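Local atomic coordinates of Sodium/calcium exchanger regulatory protein 1 (Loligo pealei, PDB entry 3PP6), a protein that binds and may transport fatty acids such as palmitoleate, also binds poly-phosphoinositides, and when phosphorylated stimulates the optic nerve sodium/calcium exchanger. Residues W8-S13 / R125-V130; A1-G6 / R105-G110; S101-E106 / M114-N119. The protein carries 1 engineered substitution. One frame throughout, in Å; residues are numbered along the deposited sequence. Where two conformers were deposited one is given.

Contact 1: residues W8-S13 / R125-V130; sequences WILESS and RIFKRV. Engineered in segment 125-130: F127 (natural residue Tyr). With PAM (palmitoleic acid), chain D.
A classic beta bulge marks the seam where the first and last strands of this fatty-acid-binding-protein barrel meet, antiparallel, beside the carboxylate end of the bound palmitoleate. The carbonyl of I126 takes two donors, E11 N at 2.7 Å and S12 N at 3.1 Å, both in the carbonyl plane. The extra residue shifts the register by one between L10 and S12, so I9 still pairs with K128 on one flank of the bulge and S12 with I126 on the other.

On the inner side, R125 is gripped at two edges of its guanidinium. NH1 reaches S13 OG at 2.9 Å, only 12° out of the guanidinium plane, while NE and NH2 both turn to palmitoleate O1, NH2 at 3.0 Å and NE at a longer 3.3 Å. A bend at chi3 (79°) swings the group round to this double task, L10 CD1 lies over the centre of one guanidinium face, and F16 adds a cation-pi partner. L10 CD1 also makes a CH-pi contact over the face of the engineered F127 ring (Tyr in the natural protein), 4.2 Å from its centroid. A leucine in place of R125 would probably leave the O1 carboxylate oxygen without this cationic mate and S13 OG without its donor.

Towards the C terminus, the rim of the W8 indole, at CH2, lies over one face of the R129 guanidinium, R129 NH2 3.3 Å from W8 CH2, the planes 49° apart. The polar ends of both residues are engaged by the N-terminal segment: R129 bonds the carbonyls of D3 and A5, and W8 NE1 that of L4. Strand 39-45 flanks the first strand and strand 111-118 the last.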
loop_
_atom_site.group_PDB
_atom_site.type_symbol
_atom_site.label_atom_id
_atom_site.label_comp_id
_atom_site.label_asym_id
_atom_site.label_seq_id
_atom_site.Cartn_x
_atom_site.Cartn_y
_atom_site.Cartn_z
ATOM N N TRP A 8 -5.104 10.735 -2.048
ATOM C CA TRP A 8 -6.216 9.811 -1.919
ATOM C C TRP A 8 -6.524 9.627 -0.439
ATOM O O TRP A 8 -5.627 9.732 0.401
ATOM C CB TRP A 8 -5.809 8.459 -2.512
ATOM C CG TRP A 8 -5.358 8.482 -3.951
ATOM C CD1 TRP A 8 -4.072 8.590 -4.422
ATOM C CD2 TRP A 8 -6.192 8.353 -5.104
ATOM N NE1 TRP A 8 -4.065 8.545 -5.799
ATOM C CE2 TRP A 8 -5.358 8.396 -6.239
ATOM C CE3 TRP A 8 -7.575 8.205 -5.285
ATOM C CZ2 TRP A 8 -5.859 8.297 -7.534
ATOM C CZ3 TRP A 8 -8.069 8.117 -6.565
ATOM C CH2 TRP A 8 -7.210 8.160 -7.679
ATOM N N ILE A 9 -7.783 9.335 -0.120
ATOM C CA ILE A 9 -8.179 9.112 1.266
ATOM C C ILE A 9 -9.060 7.859 1.322
ATOM O O ILE A 9 -9.795 7.559 0.378
ATOM C CB ILE A 9 -8.903 10.351 1.852
ATOM C CG1 ILE A 9 -9.197 10.155 3.345
ATOM C CG2 ILE A 9 -10.198 10.641 1.071
ATOM C CD1 ILE A 9 -9.808 11.377 4.008
ATOM N N LEU A 10 -8.943 7.097 2.400
ATOM C CA LEU A 10 -9.625 5.822 2.483
ATOM C C LEU A 10 -11.129 6.028 2.432
ATOM O O LEU A 10 -11.652 6.899 3.113
ATOM C CB LEU A 10 -9.254 5.101 3.778
ATOM C CG LEU A 10 -9.875 3.710 3.939
ATOM C CD1 LEU A 10 -9.244 2.698 2.969
ATOM C CD2 LEU A 10 -9.732 3.219 5.376
ATOM N N GLU A 11 -11.812 5.237 1.610
ATOM C CA GLU A 11 -13.264 5.331 1.510
ATOM C C GLU A 11 -13.923 4.045 1.994
ATOM O O GLU A 11 -14.966 4.081 2.653
ATOM C CB GLU A 11 -13.673 5.621 0.063
ATOM C CG GLU A 11 -15.180 5.507 -0.192
ATOM C CD GLU A 11 -15.553 5.900 -1.610
ATOM O OE1 GLU A 11 -15.531 5.018 -2.495
ATOM O OE2 GLU A 11 -15.865 7.087 -1.834
ATOM N N SER A 12 -13.323 2.910 1.659
ATOM C CA SER A 12 -13.847 1.629 2.125
ATOM C C SER A 12 -12.769 0.575 2.257
ATOM O O SER A 12 -11.748 0.596 1.557
ATOM C CB SER A 12 -14.966 1.101 1.211
ATOM O OG SER A 12 -14.448 0.744 -0.053
ATOM N N SER A 13 -13.022 -0.370 3.144
ATOM C CA SER A 13 -12.051 -1.408 3.450
ATOM C C SER A 13 -12.757 -2.726 3.759
ATOM O O SER A 13 -13.740 -2.775 4.506
ATOM C CB SER A 13 -11.182 -0.954 4.646
ATOM O OG SER A 13 -10.252 -1.960 5.010
ATOM N N ARG A 125 -8.956 -2.209 -0.252
ATOM C CA ARG A 125 -9.126 -0.870 0.284
ATOM C C ARG A 125 -9.281 0.150 -0.833
ATOM O O ARG A 125 -8.387 0.316 -1.666
ATOM C CB ARG A 125 -7.963 -0.520 1.225
ATOM C CG ARG A 125 -8.136 -1.205 2.577
ATOM C CD ARG A 125 -6.844 -1.368 3.338
ATOM N NE ARG A 125 -6.391 -0.153 4.012
ATOM C CZ ARG A 125 -6.944 0.370 5.106
ATOM N NH1 ARG A 125 -8.036 -0.166 5.650
ATOM N NH2 ARG A 125 -6.403 1.449 5.646
ATOM N N ILE A 126 -10.440 0.798 -0.872
ATOM C CA ILE A 126 -10.754 1.747 -1.951
ATOM C C ILE A 126 -10.617 3.165 -1.453
ATOM O O ILE A 126 -11.151 3.517 -0.404
ATOM C CB ILE A 126 -12.179 1.528 -2.516
ATOM C CG1 ILE A 126 -12.312 0.110 -3.076
ATOM C CG2 ILE A 126 -12.488 2.586 -3.577
ATOM C CD1 ILE A 126 -13.747 -0.330 -3.343
ATOM N N PHE A 127 -9.890 3.979 -2.219
ATOM C CA PHE A 127 -9.589 5.351 -1.852
ATOM C C PHE A 127 -10.203 6.302 -2.863
ATOM O O PHE A 127 -10.179 6.053 -4.081
ATOM C CB PHE A 127 -8.068 5.591 -1.898
ATOM C CG PHE A 127 -7.303 4.893 -0.821
ATOM C CD1 PHE A 127 -7.084 3.524 -0.880
ATOM C CD2 PHE A 127 -6.794 5.604 0.255
ATOM C CE1 PHE A 127 -6.367 2.864 0.115
ATOM C CE2 PHE A 127 -6.077 4.953 1.254
ATOM C CZ PHE A 127 -5.869 3.594 1.189
ATOM N N LYS A 128 -10.715 7.417 -2.363
ATOM C CA LYS A 128 -11.201 8.461 -3.247
ATOM C C LYS A 128 -10.233 9.627 -3.329
ATOM O O LYS A 128 -9.545 9.969 -2.352
ATOM C CB LYS A 128 -12.587 8.934 -2.816
ATOM C CG LYS A 128 -12.623 9.867 -1.619
ATOM C CD LYS A 128 -13.920 10.677 -1.693
ATOM C CE LYS A 128 -14.114 11.593 -0.508
ATOM N NZ LYS A 128 -12.942 12.460 -0.194
ATOM N N ARG A 129 -10.187 10.243 -4.503
ATOM C CA ARG A 129 -9.290 11.370 -4.726
ATOM C C ARG A 129 -9.630 12.534 -3.785
ATOM O O ARG A 129 -10.798 12.868 -3.576
ATOM C CB ARG A 129 -9.351 11.800 -6.199
ATOM C CG ARG A 129 -8.068 12.426 -6.708
ATOM C CD ARG A 129 -8.159 12.808 -8.186
ATOM N NE ARG A 129 -7.924 11.675 -9.082
ATOM C CZ ARG A 129 -6.718 11.181 -9.347
ATOM N NH1 ARG A 129 -5.657 11.715 -8.762
ATOM N NH2 ARG A 129 -6.575 10.157 -10.174
ATOM N N VAL A 130 -8.600 13.132 -3.196
ATOM C CA VAL A 130 -8.767 14.310 -2.335
ATOM C C VAL A 130 -8.685 15.584 -3.181
ATOM O O VAL A 130 -7.906 15.654 -4.141
ATOM C CB VAL A 130 -7.685 14.356 -1.226
ATOM C CG1 VAL A 130 -7.704 15.681 -0.493
ATOM C CG2 VAL A 130 -7.863 13.211 -0.240
HETATM C C1 PAM D . -2.832 1.685 3.407
HETATM O O1 PAM D . -3.758 1.747 4.236
HETATM O O2 PAM D . -2.577 2.611 2.611
HETATM C C2 PAM D . -1.981 0.441 3.368
HETATM C C3 PAM D . -1.482 0.078 4.765
HETATM C C4 PAM D . -0.450 -1.040 4.661
HETATM C C5 PAM D . 0.432 -1.152 5.896
HETATM C C6 PAM D . 0.038 -2.338 6.763
HETATM C C7 PAM D . -0.644 -1.833 8.025
HETATM C C8 PAM D . 0.173 -2.130 9.270
HETATM C C9 PAM D . -0.526 -1.482 10.446
HETATM C C10 PAM D . -0.101 -0.339 10.994
HETATM C C11 PAM D . 1.119 0.388 10.475
HETATM C C12 PAM D . 1.109 1.844 10.935
HETATM C C13 PAM D . -0.107 2.576 10.368
HETATM C C14 PAM D . 0.293 3.871 9.664
HETATM C C15 PAM D . 1.436 3.637 8.682
HETATM C C16 PAM D . 0.993 2.864 7.457
#

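Contact 2: residues A1-G6 / R105-G110; sequences AADLAG and REVKDG
L4 and V107 bring the short 3-10 turn at the N terminus against strand 101-108 near one end of the barrel, an apolar contact with no direct hydrogen bond between the two segments. The side chain of L4 can be followed outward. CB only leads off from the backbone; the side chain forks at CG, which chi1 -74° (CG anti to the carbonyl carbon) turns to the strand. L4 CG itself lies 4.2 Å from V107 CG2, at the limit of packing. Of the two tips, L4 CD1 comes to 3.5 Å from the carbonyl oxygen of R105, whereas L4 CD2 closes on V107 CG2 at 3.6 Å; both methyls also stand about 4.0 Å from R105 CB. L4 and V107 pass one another head to tail, so they meet flank to flank.

V107 CG2 serves a second neighbour, the backbone oxygen of D3, and V107 CB lies 3.8 Å from D3 OD2. One water links the segments by donating to D3 OD2 and, at 3.2 Å, to V107 O. R105 offers this contact its CB and backbone; its guanidinium leads away to Q40 and Q93, and M112 and M91 add to the cover around L4. The contact is one of van der Waals packing, of methyls on each other and on backbone oxygens; the one hydrogen-bonded link between the segments is made by a water, consistent with a junction held by fit more than by directional bonds.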
loop_
_atom_site.group_PDB
_atom_site.type_symbol
_atom_site.label_atom_id
_atom_site.label_comp_id
_atom_site.label_asym_id
_atom_site.label_seq_id
_atom_site.Cartn_x
_atom_site.Cartn_y
_atom_site.Cartn_z
ATOM N N ALA A 1 -0.390 3.238 -15.503
ATOM C CA ALA A 1 -0.687 3.490 -14.101
ATOM C C ALA A 1 -0.495 4.951 -13.713
ATOM O O ALA A 1 -0.462 5.279 -12.528
ATOM C CB ALA A 1 0.177 2.605 -13.219
ATOM N N ALA A 2 -0.359 5.824 -14.705
ATOM C CA ALA A 2 -0.037 7.233 -14.449
ATOM C C ALA A 2 -1.091 7.969 -13.608
ATOM O O ALA A 2 -0.783 8.930 -12.892
ATOM C CB ALA A 2 0.201 7.963 -15.768
ATOM N N ASP A 3 -2.336 7.516 -13.699
ATOM C CA ASP A 3 -3.427 8.191 -13.025
ATOM C C ASP A 3 -3.419 7.960 -11.518
ATOM O O ASP A 3 -4.179 8.591 -10.796
ATOM C CB ASP A 3 -4.787 7.786 -13.614
ATOM C CG ASP A 3 -4.814 6.347 -14.106
ATOM O OD1 ASP A 3 -3.763 5.657 -14.048
ATOM O OD2 ASP A 3 -5.893 5.907 -14.567
ATOM N N LEU A 4 -2.550 7.066 -11.051
ATOM C CA LEU A 4 -2.383 6.853 -9.613
ATOM C C LEU A 4 -1.819 8.091 -8.904
ATOM O O LEU A 4 -1.914 8.208 -7.683
ATOM C CB LEU A 4 -1.507 5.631 -9.348
ATOM C CG LEU A 4 -2.209 4.293 -9.622
ATOM C CD1 LEU A 4 -1.211 3.156 -9.558
ATOM C CD2 LEU A 4 -3.328 4.080 -8.609
ATOM N N ALA A 5 -1.237 9.023 -9.666
ATOM C CA ALA A 5 -0.679 10.235 -9.065
ATOM C C ALA A 5 -1.723 11.160 -8.440
ATOM O O ALA A 5 -2.817 11.355 -8.989
ATOM C CB ALA A 5 0.194 11.009 -10.075
ATOM N N GLY A 6 -1.372 11.742 -7.295
ATOM C CA GLY A 6 -2.272 12.624 -6.574
ATOM C C GLY A 6 -2.453 12.205 -5.123
ATOM O O GLY A 6 -1.675 11.415 -4.581
ATOM N N ARG A 105 -2.148 -1.342 -6.788
ATOM C CA ARG A 105 -2.940 -0.133 -6.820
ATOM C C ARG A 105 -3.360 0.079 -8.278
ATOM O O ARG A 105 -2.536 -0.038 -9.187
ATOM C CB ARG A 105 -2.126 1.062 -6.287
ATOM C CG ARG A 105 -1.757 1.015 -4.773
ATOM C CD ARG A 105 -0.876 2.229 -4.422
ATOM N NE ARG A 105 -0.499 2.363 -3.017
ATOM C CZ ARG A 105 0.465 1.667 -2.418
ATOM N NH1 ARG A 105 1.143 0.731 -3.082
ATOM N NH2 ARG A 105 0.734 1.902 -1.139
ATOM N N GLU A 106 -4.641 0.350 -8.503
ATOM C CA GLU A 106 -5.150 0.574 -9.861
ATOM C C GLU A 106 -6.318 1.548 -9.803
ATOM O O GLU A 106 -7.204 1.381 -8.975
ATOM C CB GLU A 106 -5.609 -0.746 -10.500
ATOM C CG GLU A 106 -6.165 -0.573 -11.921
ATOM C CD GLU A 106 -6.552 -1.888 -12.590
ATOM O OE1 GLU A 106 -6.989 -1.849 -13.763
ATOM O OE2 GLU A 106 -6.421 -2.956 -11.952
ATOM N N VAL A 107 -6.334 2.569 -10.658
ATOM C CA VAL A 107 -7.499 3.451 -10.661
ATOM C C VAL A 107 -8.643 2.800 -11.458
ATOM O O VAL A 107 -8.474 2.422 -12.616
ATOM C CB VAL A 107 -7.203 4.896 -11.149
ATOM C CG1 VAL A 107 -8.468 5.749 -11.090
ATOM C CG2 VAL A 107 -6.141 5.557 -10.287
ATOM N N LYS A 108 -9.793 2.648 -10.808
ATOM C CA LYS A 108 -11.013 2.188 -11.456
ATOM C C LYS A 108 -12.131 3.180 -11.168
ATOM O O LYS A 108 -12.452 3.418 -10.006
ATOM C CB LYS A 108 -11.441 0.814 -10.924
ATOM C CG LYS A 108 -10.435 -0.313 -11.103
ATOM C CD LYS A 108 -11.135 -1.673 -11.012
ATOM C CE LYS A 108 -10.150 -2.807 -10.748
ATOM N NZ LYS A 108 -10.656 -4.129 -11.229
ATOM N N ASP A 109 -12.720 3.751 -12.220
ATOM C CA ASP A 109 -13.866 4.647 -12.069
ATOM C C ASP A 109 -13.520 5.821 -11.154
ATOM O O ASP A 109 -14.310 6.206 -10.295
ATOM C CB ASP A 109 -15.074 3.862 -11.532
ATOM C CG ASP A 109 -16.397 4.583 -11.746
ATOM O OD1 ASP A 109 -16.475 5.463 -12.631
ATOM O OD2 ASP A 109 -17.369 4.256 -11.033
ATOM N N GLY A 110 -12.316 6.361 -11.331
ATOM C CA GLY A 110 -11.857 7.510 -10.575
ATOM C C GLY A 110 -11.487 7.237 -9.127
ATOM O O GLY A 110 -11.190 8.170 -8.396
HETATM O O HOH W 1 -6.971 3.707 -15.146
#

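Contact 3: residues S101-E106 / M114-N119; sequences SILSRE and MILKVN
Strands 101-106 and 114-118 run antiparallel, 170° between their directions, their axes 4.7 Å apart at the closest point. They are the two arms of a beta hairpin in the barrel wall, where I102 with K117 and S104 with I115 are hydrogen-bonded pairs, each exchanging two N-H to O bonds. L103 with L116 and R105 with M114 are the non-hydrogen-bonded pairs between and beyond them, and their side chains gather on the inner face, where M114 is part of the palmitoleate pocket.

L103 CG touches two residues of the other strand, L116 CG at 3.9 Å and M114 CE at 3.8 Å. Helix 17-22 closes over this end of the face: Y19 packs on L103, L116 and V118, and its hydroxyl is hydrogen-bonded to S101 OG. On the other face, S104 OG lies 3.3 Å from I115 CB. M114 and R105 run alongside one another into the interior, where Q40 and Q93 hydrogen-bond the guanidinium through NE and NH1. With CG anti to the backbone N (chi1 -179°) and the chain extended beyond it, M114 carries its methyl CE over one face of the R105 guanidinium, 3.6 Å from R105 NH2.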
loop_
_atom_site.group_PDB
_atom_site.type_symbol
_atom_site.label_atom_id
_atom_site.label_comp_id
_atom_site.label_asym_id
_atom_site.label_seq_id
_atom_site.Cartn_x
_atom_site.Cartn_y
_atom_site.Cartn_z
ATOM N N SER A 101 4.018 -10.484 0.516
ATOM C CA SER A 101 2.735 -9.830 0.215
ATOM C C SER A 101 2.792 -9.292 -1.194
ATOM O O SER A 101 3.877 -9.037 -1.723
ATOM C CB SER A 101 2.482 -8.639 1.167
ATOM O OG SER A 101 2.135 -9.073 2.463
ATOM N N ILE A 102 1.628 -9.084 -1.800
ATOM C CA ILE A 102 1.560 -8.399 -3.077
ATOM C C ILE A 102 0.520 -7.315 -2.886
ATOM O O ILE A 102 -0.638 -7.610 -2.532
ATOM C CB ILE A 102 1.147 -9.352 -4.228
ATOM C CG1 ILE A 102 2.208 -10.434 -4.452
ATOM C CG2 ILE A 102 0.927 -8.575 -5.514
ATOM C CD1 ILE A 102 1.794 -11.507 -5.463
ATOM N N LEU A 103 0.939 -6.068 -3.063
ATOM C CA LEU A 103 0.034 -4.928 -2.983
ATOM C C LEU A 103 -0.101 -4.301 -4.359
ATOM O O LEU A 103 0.895 -3.908 -4.957
ATOM C CB LEU A 103 0.580 -3.872 -2.017
ATOM C CG LEU A 103 0.415 -3.973 -0.496
ATOM C CD1 LEU A 103 0.510 -5.391 0.010
ATOM C CD2 LEU A 103 1.451 -3.082 0.201
ATOM N N SER A 104 -1.331 -4.185 -4.850
ATOM C CA SER A 104 -1.572 -3.582 -6.150
ATOM C C SER A 104 -2.413 -2.345 -5.964
ATOM O O SER A 104 -3.281 -2.303 -5.087
ATOM C CB SER A 104 -2.328 -4.541 -7.058
ATOM O OG SER A 104 -3.553 -4.931 -6.464
ATOM N N ARG A 105 -2.148 -1.342 -6.788
ATOM C CA ARG A 105 -2.940 -0.133 -6.820
ATOM C C ARG A 105 -3.360 0.079 -8.278
ATOM O O ARG A 105 -2.536 -0.038 -9.187
ATOM C CB ARG A 105 -2.126 1.062 -6.287
ATOM C CG ARG A 105 -1.757 1.015 -4.773
ATOM C CD ARG A 105 -0.876 2.229 -4.422
ATOM N NE ARG A 105 -0.499 2.363 -3.017
ATOM C CZ ARG A 105 0.465 1.667 -2.418
ATOM N NH1 ARG A 105 1.143 0.731 -3.082
ATOM N NH2 ARG A 105 0.734 1.902 -1.139
ATOM N N GLU A 106 -4.641 0.350 -8.503
ATOM C CA GLU A 106 -5.150 0.574 -9.861
ATOM C C GLU A 106 -6.318 1.548 -9.803
ATOM O O GLU A 106 -7.204 1.381 -8.975
ATOM C CB GLU A 106 -5.609 -0.746 -10.500
ATOM C CG GLU A 106 -6.165 -0.573 -11.921
ATOM C CD GLU A 106 -6.552 -1.888 -12.590
ATOM O OE1 GLU A 106 -6.989 -1.849 -13.763
ATOM O OE2 GLU A 106 -6.421 -2.956 -11.952
ATOM N N MET A 114 -6.914 -0.452 -3.933
ATOM C CA MET A 114 -5.729 -1.115 -3.418
ATOM C C MET A 114 -6.087 -2.512 -2.902
ATOM O O MET A 114 -7.001 -2.688 -2.088
ATOM C CB MET A 114 -5.076 -0.286 -2.331
ATOM C CG MET A 114 -3.818 -0.931 -1.774
ATOM S SD MET A 114 -3.179 0.058 -0.429
ATOM C CE MET A 114 -1.567 -0.707 -0.210
ATOM N N ILE A 115 -5.363 -3.501 -3.404
ATOM C CA ILE A 115 -5.604 -4.880 -3.062
ATOM C C ILE A 115 -4.348 -5.413 -2.394
ATOM O O ILE A 115 -3.258 -5.328 -2.954
ATOM C CB ILE A 115 -5.908 -5.706 -4.309
ATOM C CG1 ILE A 115 -7.201 -5.196 -4.962
ATOM C CG2 ILE A 115 -6.008 -7.176 -3.942
ATOM C CD1 ILE A 115 -7.417 -5.721 -6.360
ATOM N N LEU A 116 -4.510 -5.945 -1.189
ATOM C CA LEU A 116 -3.381 -6.401 -0.398
ATOM C C LEU A 116 -3.580 -7.884 -0.240
ATOM O O LEU A 116 -4.635 -8.338 0.236
ATOM C CB LEU A 116 -3.341 -5.715 0.972
ATOM C CG LEU A 116 -3.208 -4.183 0.981
ATOM C CD1 LEU A 116 -4.550 -3.486 0.786
ATOM C CD2 LEU A 116 -2.555 -3.702 2.281
ATOM N N LYS A 117 -2.597 -8.649 -0.685
ATOM C CA LYS A 117 -2.728 -10.101 -0.663
ATOM C C LYS A 117 -1.608 -10.689 0.159
ATOM O O LYS A 117 -0.453 -10.282 0.016
ATOM C CB LYS A 117 -2.658 -10.653 -2.100
ATOM C CG LYS A 117 -3.818 -10.242 -2.993
ATOM C CD LYS A 117 -3.973 -11.215 -4.181
ATOM C CE LYS A 117 -2.678 -11.394 -4.958
ATOM N NZ LYS A 117 -2.873 -12.259 -6.170
ATOM N N VAL A 118 -1.954 -11.636 1.026
ATOM C CA VAL A 118 -0.970 -12.392 1.776
ATOM C C VAL A 118 -1.593 -13.765 1.985
ATOM O O VAL A 118 -2.805 -13.867 2.187
ATOM C CB VAL A 118 -0.643 -11.706 3.121
ATOM C CG1 VAL A 118 -1.902 -11.578 3.966
ATOM C CG2 VAL A 118 0.425 -12.490 3.869
ATOM N N ASN A 119 -0.786 -14.817 1.908
ATOM C CA ASN A 119 -1.321 -16.177 1.887
ATOM C C ASN A 119 -2.554 -16.271 0.971
ATOM O O ASN A 119 -2.469 -15.971 -0.202
ATOM C CB ASN A 119 -1.636 -16.643 3.303
ATOM C CG ASN A 119 -0.416 -16.568 4.224
ATOM O OD1 ASN A 119 0.705 -16.845 3.808
ATOM N ND2 ASN A 119 -0.636 -16.175 5.473
#

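In the fold
From the N terminus, the chain opens with the turn of 1-6, which contact 2 joins to strand 101-108, closing a loop of about a hundred residues. A residue further on, 8-13 pairs with the C-terminal 125-130 in contact 1, a longer loop bringing the first and last strands together. Because 1-6 precedes 8-13 while 105-110 precedes 125-130, contacts 1 and 2 cross. Contact 3 is a local hairpin nested inside the loop of contact 1, and it shares R105 and E106 with contact 2. A backbone hydrogen bond from R125 N to M114 O, 2.7 Å, joins contact 3 to contact 1, and strands 101-108, 111-118, 121-129 and 6-13 lie in that order in one antiparallel sheet.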